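Long-range contacts in malonyl CoA reductase (malonate semialdehyde-forming) (PDB 2EP5), which probably catalyses the NADPH-dependent reduction of malonyl-CoA to malonate semialdehyde (3-oxopropanoate), and belongs to the aspartate-semialdehyde dehydrogenase family: residues 9-13 with 34-38; 119-123 with 338-342; 122-126 with 268-273; 155-159 with 322-328. One frame throughout, in Å; residues are numbered along the deposited sequence.

Interaction 1 of 4, residues 9-13 with 34-38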
loop_
_atom_site.group_PDB
_atom_site.type_symbol
_atom_site.label_atom_id
_atom_site.label_comp_id
_atom_site.label_asym_id
_atom_site.label_seq_id
_atom_site.Cartn_x
_atom_site.Cartn_y
_atom_site.Cartn_z
ATOM N N LEU A 9 33.885 3.861 7.813
ATOM C CA LEU A 9 32.681 3.075 7.565
ATOM C C LEU A 9 32.648 2.426 6.183
ATOM O O LEU A 9 32.681 3.121 5.163
ATOM C CB LEU A 9 31.444 3.959 7.745
ATOM C CG LEU A 9 30.068 3.317 7.517
ATOM C CD1 LEU A 9 29.822 2.222 8.554
ATOM C CD2 LEU A 9 28.978 4.388 7.596
ATOM N N LEU A 10 32.591 1.095 6.162
ATOM C CA LEU A 10 32.516 0.329 4.918
ATOM C C LEU A 10 31.037 0.148 4.549
ATOM O O LEU A 10 30.202 -0.066 5.422
ATOM C CB LEU A 10 33.183 -1.038 5.096
ATOM C CG LEU A 10 34.703 -1.176 4.885
ATOM C CD1 LEU A 10 35.464 0.019 5.456
ATOM C CD2 LEU A 10 35.161 -2.465 5.531
ATOM N N GLY A 11 30.719 0.235 3.260
ATOM C CA GLY A 11 29.337 0.101 2.840
ATOM C C GLY A 11 28.509 1.178 3.523
ATOM O O GLY A 11 27.562 0.879 4.250
ATOM N N SER A 12 28.881 2.435 3.286
ATOM C CA SER A 12 28.223 3.592 3.885
ATOM C C SER A 12 27.084 4.142 3.037
ATOM O O SER A 12 26.360 5.036 3.463
ATOM C CB SER A 12 29.246 4.707 4.097
ATOM O OG SER A 12 29.772 5.152 2.853
ATOM N N THR A 13 26.935 3.595 1.839
ATOM C CA THR A 13 25.918 4.033 0.888
ATOM C C THR A 13 24.541 3.379 1.045
ATOM O O THR A 13 23.523 3.980 0.695
ATOM C CB THR A 13 26.458 3.819 -0.548
ATOM O OG1 THR A 13 27.305 4.919 -0.897
ATOM C CG2 THR A 13 25.349 3.687 -1.549
ATOM N N LYS A 34 36.158 8.651 7.643
ATOM C CA LYS A 34 36.229 7.984 6.342
ATOM C C LYS A 34 35.043 7.073 6.047
ATOM O O LYS A 34 34.632 6.261 6.876
ATOM C CB LYS A 34 37.526 7.163 6.221
ATOM C CG LYS A 34 38.783 8.000 6.049
ATOM C CD LYS A 34 40.031 7.147 6.047
ATOM C CE LYS A 34 41.249 8.001 5.756
ATOM N NZ LYS A 34 42.484 7.185 5.682
ATOM N N VAL A 35 34.499 7.226 4.846
ATOM C CA VAL A 35 33.378 6.423 4.403
ATOM C C VAL A 35 33.818 5.767 3.112
ATOM O O VAL A 35 34.530 6.372 2.300
ATOM C CB VAL A 35 32.113 7.277 4.144
ATOM C CG1 VAL A 35 31.579 7.811 5.452
ATOM C CG2 VAL A 35 32.439 8.425 3.200
ATOM N N SER A 36 33.396 4.522 2.935
ATOM C CA SER A 36 33.747 3.752 1.761
ATOM C C SER A 36 32.495 3.313 1.028
ATOM O O SER A 36 31.422 3.201 1.620
ATOM C CB SER A 36 34.570 2.532 2.186
ATOM O OG SER A 36 34.971 1.760 1.074
ATOM N N ALA A 37 32.641 3.084 -0.271
ATOM C CA ALA A 37 31.541 2.649 -1.117
ATOM C C ALA A 37 32.150 1.901 -2.294
ATOM O O ALA A 37 33.330 1.536 -2.258
ATOM C CB ALA A 37 30.742 3.850 -1.609
ATOM N N SER A 38 31.351 1.682 -3.333
ATOM C CA SER A 38 31.818 0.972 -4.516
ATOM C C SER A 38 32.986 1.718 -5.164
ATOM O O SER A 38 33.105 2.940 -5.035
ATOM C CB SER A 38 30.675 0.806 -5.522
ATOM O OG SER A 38 30.261 2.064 -6.029
#
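The carbonyl oxygen of Ser36 is gripped twice by one residue, Ser12. The amide Ser12 N reaches Ser36 O at 3.1 Å, almost in line with the carbonyl bond and nearly straight at its hydrogen (169°). The hydroxyl Ser12 OG donates to Ser36 O at 2.8 Å, but from well above the carbonyl plane. With chi1 at 63°, OG sits between its own backbone N and carbonyl carbon, which folds it back alongside the N-H, toward the same acceptor. The same turn lays Ser12 OG 3.4 Å from Val35 CB, and serine is small enough to fit there while still offering a donor. Before this loop the strands run parallel. Leu9 N bonds Lys34 O at 2.7 Å, and Ser36 N returns to Leu9 O at the same length, so that Leu9 straddles Val35. Both of these apolar side chains point to one face of the sheet, where Leu9 also meets Met20 and Val21 of helix 15-24. Ser36 sends its hydroxyl to Val68 O instead. Gly11, with a positive phi of 59° that glycine adopts easily, turns the chain out of the strand. Beyond it Thr13 OG1 packs 3.7 Å from Ala37 CB, buried without a polar partner in the model. This is the opening of a Rossmann beta-alpha-beta unit, whose glycine-rich loop after the first strand probably receives the NADP diphosphate.

Interaction 2 of 4, residues 119-123 with 338-342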
loop_
_atom_site.group_PDB
_atom_site.type_symbol
_atom_site.label_atom_id
_atom_site.label_comp_id
_atom_site.label_asym_id
_atom_site.label_seq_id
_atom_site.Cartn_x
_atom_site.Cartn_y
_atom_site.Cartn_z
ATOM N N LEU A 119 30.029 -12.663 18.553
ATOM C CA LEU A 119 28.830 -12.191 17.849
ATOM C C LEU A 119 28.131 -11.379 18.928
ATOM O O LEU A 119 27.534 -11.932 19.850
ATOM C CB LEU A 119 27.955 -13.362 17.400
ATOM C CG LEU A 119 26.778 -13.022 16.478
ATOM C CD1 LEU A 119 27.272 -12.261 15.244
ATOM C CD2 LEU A 119 26.074 -14.306 16.073
ATOM N N ILE A 120 28.214 -10.060 18.816
ATOM C CA ILE A 120 27.666 -9.202 19.846
ATOM C C ILE A 120 26.357 -8.456 19.667
ATOM O O ILE A 120 26.056 -7.909 18.610
ATOM C CB ILE A 120 28.713 -8.141 20.279
ATOM C CG1 ILE A 120 30.025 -8.829 20.674
ATOM C CG2 ILE A 120 28.184 -7.325 21.462
ATOM C CD1 ILE A 120 29.884 -9.823 21.810
ATOM N N ASN A 121 25.598 -8.466 20.759
ATOM C CA ASN A 121 24.350 -7.739 20.922
ATOM C C ASN A 121 24.612 -7.301 22.361
ATOM O O ASN A 121 24.313 -8.029 23.312
ATOM C CB ASN A 121 23.114 -8.642 20.840
ATOM C CG ASN A 121 21.825 -7.833 20.754
ATOM O OD1 ASN A 121 21.850 -6.607 20.892
ATOM N ND2 ASN A 121 20.696 -8.508 20.530
ATOM N N PRO A 122 25.205 -6.105 22.528
ATOM C CA PRO A 122 25.584 -5.468 23.796
ATOM C C PRO A 122 24.920 -5.974 25.083
ATOM O O PRO A 122 25.557 -6.643 25.896
ATOM C CB PRO A 122 25.317 -3.995 23.524
ATOM C CG PRO A 122 25.736 -3.864 22.100
ATOM C CD PRO A 122 25.098 -5.086 21.463
ATOM N N GLU A 123 23.649 -5.646 25.268
ATOM C CA GLU A 123 22.920 -6.057 26.461
ATOM C C GLU A 123 22.920 -7.567 26.690
ATOM O O GLU A 123 23.010 -8.035 27.821
ATOM C CB GLU A 123 21.463 -5.570 26.389
ATOM C CG GLU A 123 21.278 -4.057 26.477
ATOM C CD GLU A 123 21.393 -3.350 25.137
ATOM O OE1 GLU A 123 21.995 -3.914 24.204
ATOM O OE2 GLU A 123 20.895 -2.214 25.017
ATOM N N ILE A 338 27.426 0.369 16.553
ATOM C CA ILE A 338 27.956 1.546 17.224
ATOM C C ILE A 338 27.976 1.302 18.731
ATOM O O ILE A 338 28.922 1.691 19.422
ATOM C CB ILE A 338 27.092 2.793 16.869
ATOM C CG1 ILE A 338 27.299 3.150 15.392
ATOM C CG2 ILE A 338 27.445 3.969 17.769
ATOM C CD1 ILE A 338 26.333 4.199 14.860
ATOM N N LEU A 339 26.937 0.643 19.236
ATOM C CA LEU A 339 26.847 0.352 20.664
ATOM C C LEU A 339 27.936 -0.652 21.039
ATOM O O LEU A 339 28.475 -0.624 22.149
ATOM C CB LEU A 339 25.473 -0.239 21.016
ATOM C CG LEU A 339 24.844 0.140 22.364
ATOM C CD1 LEU A 339 24.063 -1.046 22.896
ATOM C CD2 LEU A 339 25.889 0.551 23.374
ATOM N N THR A 340 28.255 -1.546 20.108
ATOM C CA THR A 340 29.284 -2.544 20.355
ATOM C C THR A 340 30.622 -1.848 20.518
ATOM O O THR A 340 31.404 -2.206 21.396
ATOM C CB THR A 340 29.358 -3.577 19.208
ATOM O OG1 THR A 340 28.112 -4.284 19.127
ATOM C CG2 THR A 340 30.482 -4.582 19.462
ATOM N N VAL A 341 30.882 -0.844 19.681
ATOM C CA VAL A 341 32.137 -0.099 19.779
ATOM C C VAL A 341 32.193 0.642 21.121
ATOM O O VAL A 341 33.230 0.644 21.792
ATOM C CB VAL A 341 32.305 0.944 18.633
ATOM C CG1 VAL A 341 33.635 1.668 18.795
ATOM C CG2 VAL A 341 32.256 0.259 17.276
ATOM N N GLU A 342 31.082 1.255 21.520
ATOM C CA GLU A 342 31.061 1.978 22.793
ATOM C C GLU A 342 31.435 1.035 23.942
ATOM O O GLU A 342 32.244 1.380 24.807
ATOM C CB GLU A 342 29.679 2.593 23.045
ATOM C CG GLU A 342 29.116 3.342 21.844
ATOM C CD GLU A 342 27.834 4.104 22.149
ATOM O OE1 GLU A 342 27.083 3.698 23.060
ATOM O OE2 GLU A 342 27.566 5.109 21.462
#
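Pro122 lays its ring against Leu339, with Pro122 CB 3.3 Å from Leu339 CD1, a tight apolar contact. Leu339 also has side-chain torsions well away from the staggered values, a sign that it is squeezed or imperfectly modelled. The same methyl approaches the Glu123 carboxylate obliquely, the side chains crossing at about a right angle, with Leu339 CD1 3.8 Å from Glu123 OE1. One helix position along, Thr340 takes up the other half of the contact. Its OG1 is 3.8 Å from both Ile120 CG2 and Pro122 CG, and its methyl CG2 lies 4.1 Å from Ile120 CB. A rigid proline and a branched isoleucine give this helix a compact surface to rest on. The helix, 334-347, at the chain's C-terminal end, folds back on the Rossmann-type NAD-binding domain, where Ile120 and Thr340 also touch Val146 of strand 144-147. Thr340 OG1 is anti to its carbonyl carbon (chi1 -62°), the rotation that lets it bond Ile336 O one turn earlier. Asn148 ND2 bonds this hydroxyl too, and bonds Ile120 O as well, thus tying the segments together from outside. A valine at Thr340 would keep the bulk but would probably leave Asn148 without one of its acceptors and loosen that tie. Farther out, Arg331 forms a salt bridge with Glu123 OE1, hydrogen-bonds Asn121 OD1 and probably steadies the turn presenting Pro122.

Interaction 3 of 4, residues 122-126 with 268-273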
loop_
_atom_site.group_PDB
_atom_site.type_symbol
_atom_site.label_atom_id
_atom_site.label_comp_id
_atom_site.label_asym_id
_atom_site.label_seq_id
_atom_site.Cartn_x
_atom_site.Cartn_y
_atom_site.Cartn_z
ATOM N N PRO A 122 25.205 -6.105 22.528
ATOM C CA PRO A 122 25.584 -5.468 23.796
ATOM C C PRO A 122 24.920 -5.974 25.083
ATOM O O PRO A 122 25.557 -6.643 25.896
ATOM C CB PRO A 122 25.317 -3.995 23.524
ATOM C CG PRO A 122 25.736 -3.864 22.100
ATOM C CD PRO A 122 25.098 -5.086 21.463
ATOM N N GLU A 123 23.649 -5.646 25.268
ATOM C CA GLU A 123 22.920 -6.057 26.461
ATOM C C GLU A 123 22.920 -7.567 26.690
ATOM O O GLU A 123 23.010 -8.035 27.821
ATOM C CB GLU A 123 21.463 -5.570 26.389
ATOM C CG GLU A 123 21.278 -4.057 26.477
ATOM C CD GLU A 123 21.393 -3.350 25.137
ATOM O OE1 GLU A 123 21.995 -3.914 24.204
ATOM O OE2 GLU A 123 20.895 -2.214 25.017
ATOM N N ILE A 124 22.834 -8.328 25.611
ATOM C CA ILE A 124 22.762 -9.777 25.707
ATOM C C ILE A 124 24.047 -10.546 26.042
ATOM O O ILE A 124 24.041 -11.400 26.931
ATOM C CB ILE A 124 22.160 -10.355 24.404
ATOM C CG1 ILE A 124 20.888 -9.584 24.038
ATOM C CG2 ILE A 124 21.831 -11.827 24.578
ATOM C CD1 ILE A 124 19.840 -9.556 25.138
ATOM N N ASN A 125 25.143 -10.257 25.344
ATOM C CA ASN A 125 26.377 -10.995 25.589
ATOM C C ASN A 125 27.672 -10.194 25.456
ATOM O O ASN A 125 28.600 -10.623 24.770
ATOM C CB ASN A 125 26.435 -12.206 24.647
ATOM C CG ASN A 125 26.469 -11.803 23.185
ATOM O OD1 ASN A 125 25.975 -10.742 22.813
ATOM N ND2 ASN A 125 27.041 -12.653 22.348
ATOM N N TRP A 126 27.747 -9.046 26.119
ATOM C CA TRP A 126 28.956 -8.238 26.052
ATOM C C TRP A 126 30.172 -9.010 26.564
ATOM O O TRP A 126 31.287 -8.824 26.073
ATOM C CB TRP A 126 28.784 -6.945 26.851
ATOM C CG TRP A 126 28.384 -7.138 28.276
ATOM C CD1 TRP A 126 27.114 -7.233 28.770
ATOM C CD2 TRP A 126 29.262 -7.236 29.402
ATOM N NE1 TRP A 126 27.148 -7.377 30.135
ATOM C CE2 TRP A 126 28.453 -7.384 30.550
ATOM C CE3 TRP A 126 30.656 -7.215 29.553
ATOM C CZ2 TRP A 126 28.990 -7.508 31.833
ATOM C CZ3 TRP A 126 31.191 -7.338 30.830
ATOM C CH2 TRP A 126 30.357 -7.483 31.955
ATOM N N PHE A 268 14.705 -5.339 32.628
ATOM C CA PHE A 268 15.968 -5.802 32.067
ATOM C C PHE A 268 16.919 -4.675 31.702
ATOM O O PHE A 268 16.619 -3.852 30.834
ATOM C CB PHE A 268 15.743 -6.662 30.825
ATOM C CG PHE A 268 17.018 -7.225 30.246
ATOM C CD1 PHE A 268 17.799 -8.116 30.985
ATOM C CD2 PHE A 268 17.442 -6.863 28.967
ATOM C CE1 PHE A 268 18.986 -8.640 30.456
ATOM C CE2 PHE A 268 18.623 -7.377 28.428
ATOM C CZ PHE A 268 19.397 -8.268 29.174
ATOM N N LYS A 269 18.063 -4.650 32.377
ATOM C CA LYS A 269 19.112 -3.667 32.128
ATOM C C LYS A 269 20.432 -4.420 32.141
ATOM O O LYS A 269 20.551 -5.462 32.781
ATOM C CB LYS A 269 19.138 -2.581 33.205
ATOM C CG LYS A 269 17.992 -1.591 33.136
ATOM C CD LYS A 269 18.276 -0.388 34.021
ATOM C CE LYS A 269 17.017 0.411 34.296
ATOM N NZ LYS A 269 16.070 -0.373 35.147
ATOM N N SER A 270 21.424 -3.898 31.435
ATOM C CA SER A 270 22.716 -4.556 31.380
ATOM C C SER A 270 23.828 -3.515 31.487
ATOM O O SER A 270 23.575 -2.370 31.865
ATOM C CB SER A 270 22.830 -5.347 30.073
ATOM O OG SER A 270 23.981 -6.166 30.063
ATOM N N LEU A 271 25.051 -3.916 31.150
ATOM C CA LEU A 271 26.213 -3.035 31.217
ATOM C C LEU A 271 26.042 -1.738 30.430
ATOM O O LEU A 271 26.415 -0.664 30.910
ATOM C CB LEU A 271 27.462 -3.781 30.738
ATOM C CG LEU A 271 28.794 -3.023 30.743
ATOM C CD1 LEU A 271 29.940 -4.005 30.957
ATOM C CD2 LEU A 271 28.967 -2.264 29.436
ATOM N N PRO A 272 25.487 -1.817 29.206
ATOM C CA PRO A 272 25.294 -0.603 28.405
ATOM C C PRO A 272 24.431 0.438 29.132
ATOM O O PRO A 272 24.658 1.641 29.001
ATOM C CB PRO A 272 24.628 -1.128 27.134
ATOM C CG PRO A 272 25.203 -2.512 27.003
ATOM C CD PRO A 272 25.154 -3.024 28.426
ATOM N N GLN A 273 23.444 -0.029 29.892
ATOM C CA GLN A 273 22.568 0.873 30.641
ATOM C C GLN A 273 23.271 1.390 31.896
ATOM O O GLN A 273 23.085 2.533 32.304
ATOM C CB GLN A 273 21.280 0.156 31.063
ATOM C CG GLN A 273 20.255 -0.049 29.961
ATOM C CD GLN A 273 20.714 -1.017 28.884
ATOM O OE1 GLN A 273 21.256 -2.088 29.180
ATOM N NE2 GLN A 273 20.480 -0.655 27.629
#
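One face of the Trp126 indole is covered by Leu271, whose CD1 stands 3.4 Å from the six-membered ring centroid and only 4° off its normal, a CH-pi contact. Near the ring plane, at the pyrrole edge, lies Ser270 OG, 3.4 Å from Trp126 NE1; Pro122 O also lies in plane at the edge. With Trp126 chi1 at 55°, CG lies between the backbone N and carbonyl carbon, setting the ring against Leu271. An alanine here would probably leave Leu271 without its flat platform and open a gap beside Ser270. The Phe268 ring meets its neighbours obliquely, CE2 lying 3.9 Å from Glu123 CB and 4.1 Å from Ile124 CD1. Ser270, at the N-cap position, spends its hydroxyl on Glu123 O, OG donating at 3.1 Å in the carbonyl plane, on a lone pair. Gln273 NE2 meets Glu123 OE2 on the anti side at 3.1 Å, somewhat out of the carboxylate plane though the two planes are 19° apart, while Arg331 takes OE1 in a salt bridge. Gln273 OE1 accepts from Ser270 N at 2.9 Å, glutamine serving as donor and acceptor, and closes the start of helix 271-274, which docks the dimerisation domain onto helix 122-125 of the NAD-binding domain.

Interaction 4 of 4, residues 155-159 with 322-328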
loop_
_atom_site.group_PDB
_atom_site.type_symbol
_atom_site.label_atom_id
_atom_site.label_comp_id
_atom_site.label_asym_id
_atom_site.label_seq_id
_atom_site.Cartn_x
_atom_site.Cartn_y
_atom_site.Cartn_z
ATOM N N ILE A 155 16.896 -8.738 17.264
ATOM C CA ILE A 155 15.629 -8.367 17.870
ATOM C C ILE A 155 15.045 -9.506 18.711
ATOM O O ILE A 155 14.645 -9.299 19.857
ATOM C CB ILE A 155 14.617 -7.918 16.778
ATOM C CG1 ILE A 155 15.163 -6.668 16.066
ATOM C CG2 ILE A 155 13.250 -7.616 17.406
ATOM C CD1 ILE A 155 14.369 -6.232 14.845
ATOM N N MET A 156 15.013 -10.710 18.148
ATOM C CA MET A 156 14.476 -11.874 18.852
ATOM C C MET A 156 15.226 -12.234 20.137
ATOM O O MET A 156 14.620 -12.693 21.108
ATOM C CB MET A 156 14.487 -13.094 17.934
ATOM C CG MET A 156 13.659 -12.956 16.673
ATOM S SD MET A 156 11.956 -12.441 16.981
ATOM C CE MET A 156 11.783 -11.159 15.701
ATOM N N SER A 157 16.541 -12.031 20.147
ATOM C CA SER A 157 17.349 -12.374 21.312
ATOM C C SER A 157 17.045 -11.557 22.560
ATOM O O SER A 157 17.235 -12.040 23.676
ATOM C CB SER A 157 18.840 -12.254 20.979
ATOM O OG SER A 157 19.220 -10.914 20.713
ATOM N N MET A 158 16.566 -10.328 22.379
ATOM C CA MET A 158 16.268 -9.459 23.513
ATOM C C MET A 158 15.332 -10.082 24.552
ATOM O O MET A 158 15.675 -10.158 25.731
ATOM C CB MET A 158 15.684 -8.130 23.028
ATOM C CG MET A 158 16.602 -7.358 22.096
ATOM S SD MET A 158 18.151 -6.908 22.891
ATOM C CE MET A 158 17.701 -5.363 23.684
ATOM N N PRO A 159 14.137 -10.532 24.134
ATOM C CA PRO A 159 13.234 -11.125 25.122
ATOM C C PRO A 159 13.638 -12.524 25.590
ATOM O O PRO A 159 13.320 -12.923 26.708
ATOM C CB PRO A 159 11.890 -11.114 24.404
ATOM C CG PRO A 159 12.273 -11.339 22.995
ATOM C CD PRO A 159 13.493 -10.457 22.811
ATOM N N LEU A 322 4.503 -14.575 23.143
ATOM C CA LEU A 322 4.778 -13.152 23.212
ATOM C C LEU A 322 5.105 -12.609 21.830
ATOM O O LEU A 322 5.577 -13.346 20.960
ATOM C CB LEU A 322 5.923 -12.871 24.197
ATOM C CG LEU A 322 7.339 -13.391 23.951
ATOM C CD1 LEU A 322 8.037 -12.535 22.901
ATOM C CD2 LEU A 322 8.120 -13.329 25.246
ATOM N N VAL A 323 4.810 -11.324 21.632
ATOM C CA VAL A 323 5.064 -10.627 20.374
ATOM C C VAL A 323 6.081 -9.518 20.634
ATOM O O VAL A 323 5.915 -8.697 21.541
ATOM C CB VAL A 323 3.765 -9.992 19.794
ATOM C CG1 VAL A 323 4.083 -9.222 18.521
ATOM C CG2 VAL A 323 2.726 -11.088 19.496
ATOM N N VAL A 324 7.139 -9.503 19.835
ATOM C CA VAL A 324 8.185 -8.504 19.983
ATOM C C VAL A 324 8.373 -7.740 18.677
ATOM O O VAL A 324 8.186 -8.284 17.587
ATOM C CB VAL A 324 9.514 -9.163 20.385
ATOM C CG1 VAL A 324 9.957 -10.131 19.295
ATOM C CG2 VAL A 324 10.575 -8.100 20.636
ATOM N N LEU A 325 8.744 -6.474 18.796
ATOM C CA LEU A 325 8.950 -5.628 17.635
ATOM C C LEU A 325 10.216 -4.817 17.845
ATOM O O LEU A 325 10.524 -4.415 18.962
ATOM C CB LEU A 325 7.747 -4.700 17.461
ATOM C CG LEU A 325 7.556 -3.811 16.213
ATOM C CD1 LEU A 325 7.866 -2.371 16.545
ATOM C CD2 LEU A 325 8.405 -4.312 15.059
ATOM N N GLY A 326 10.956 -4.599 16.766
ATOM C CA GLY A 326 12.176 -3.821 16.845
ATOM C C GLY A 326 12.517 -3.167 15.516
ATOM O O GLY A 326 12.078 -3.621 14.459
ATOM N N ASP A 327 13.286 -2.084 15.570
ATOM C CA ASP A 327 13.706 -1.380 14.363
ATOM C C ASP A 327 14.872 -2.207 13.809
ATOM O O ASP A 327 15.946 -2.263 14.420
ATOM C CB ASP A 327 14.181 0.026 14.729
ATOM C CG ASP A 327 14.499 0.879 13.513
ATOM O OD1 ASP A 327 15.003 0.340 12.504
ATOM O OD2 ASP A 327 14.259 2.104 13.578
ATOM N N ASN A 328 14.654 -2.858 12.669
ATOM C CA ASN A 328 15.687 -3.694 12.049
ATOM C C ASN A 328 16.907 -2.901 11.566
ATOM O O ASN A 328 17.990 -3.465 11.395
ATOM C CB ASN A 328 15.091 -4.464 10.868
ATOM C CG ASN A 328 14.421 -3.547 9.867
ATOM O OD1 ASN A 328 13.429 -2.882 10.189
ATOM N ND2 ASN A 328 14.965 -3.488 8.653
#
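Ile155 lies over the backbone of Gly326, and its two branches divide the work. Ile155 CG2 faces the amide, 3.8 Å from Gly326 N, whereas the extended arm carries Ile155 CD1 to 3.5 Å from Gly326 O and on toward the backbone of Asn328. Glycine is suited to this spot because a CB here would point at the helix and collide with Ile155 CG2. Val324, two residues earlier and on the same face of the strand, splits its methyls between partners. With chi1 at 62°, CG1 is turned toward Met156, and CG2 fills the angle between Ile155 and Pro159. Val324 CG2 is 4.2 Å from Ile155 CG2 and 4.3 Å from Pro159 CD. Met156 starts out pointing away from the strand, but its flexible chain bends twice and returns at a slant, bringing SD to 3.8 Å from Val324 CG1. At the far end Pro159 CB looks onto Leu322 CD1 at 4.4 Å; this proline, having no N-H, cannot bond the turn before, and the helix is kinked there. The axes of the short helix and strand segments approach to 8.3 Å at 132°, an oblique crossing of helix on sheet. On the strand's other face Val323 packs on Pro199 of the second subunit. Asn328, held by Gly243 N and Ser181 OG, comes close to His244 and Cys151, the predicted proton acceptor and acyl-thioester residue. The packing therefore joins the helix that Cys151 opens to the dimerisation-domain sheet bordering the probable active site.

Interactions 2 and 3 share Pro122 and Glu123, so helix 122-125 is clamped between the C-terminal helix and the segment 268-273, their centres about 9 Å apart. Interaction 4 joins this buried cluster: Ile124 of interaction 3 touches Met158, and Asn121 of interaction 2 lies beside Ser157. Interaction 1 stands apart, only partly buried, with its centre about 28 Å from those of interactions 3 and 4. Chemistry follows place. At the strand ends of the nucleotide-binding fold, backbone and serine bonds dominate. Of the three buried contacts, 2 and 4 rely on apolar packing between their segments, whereas 3, between the two domains, mixes ring and aliphatic contacts with polar bonds.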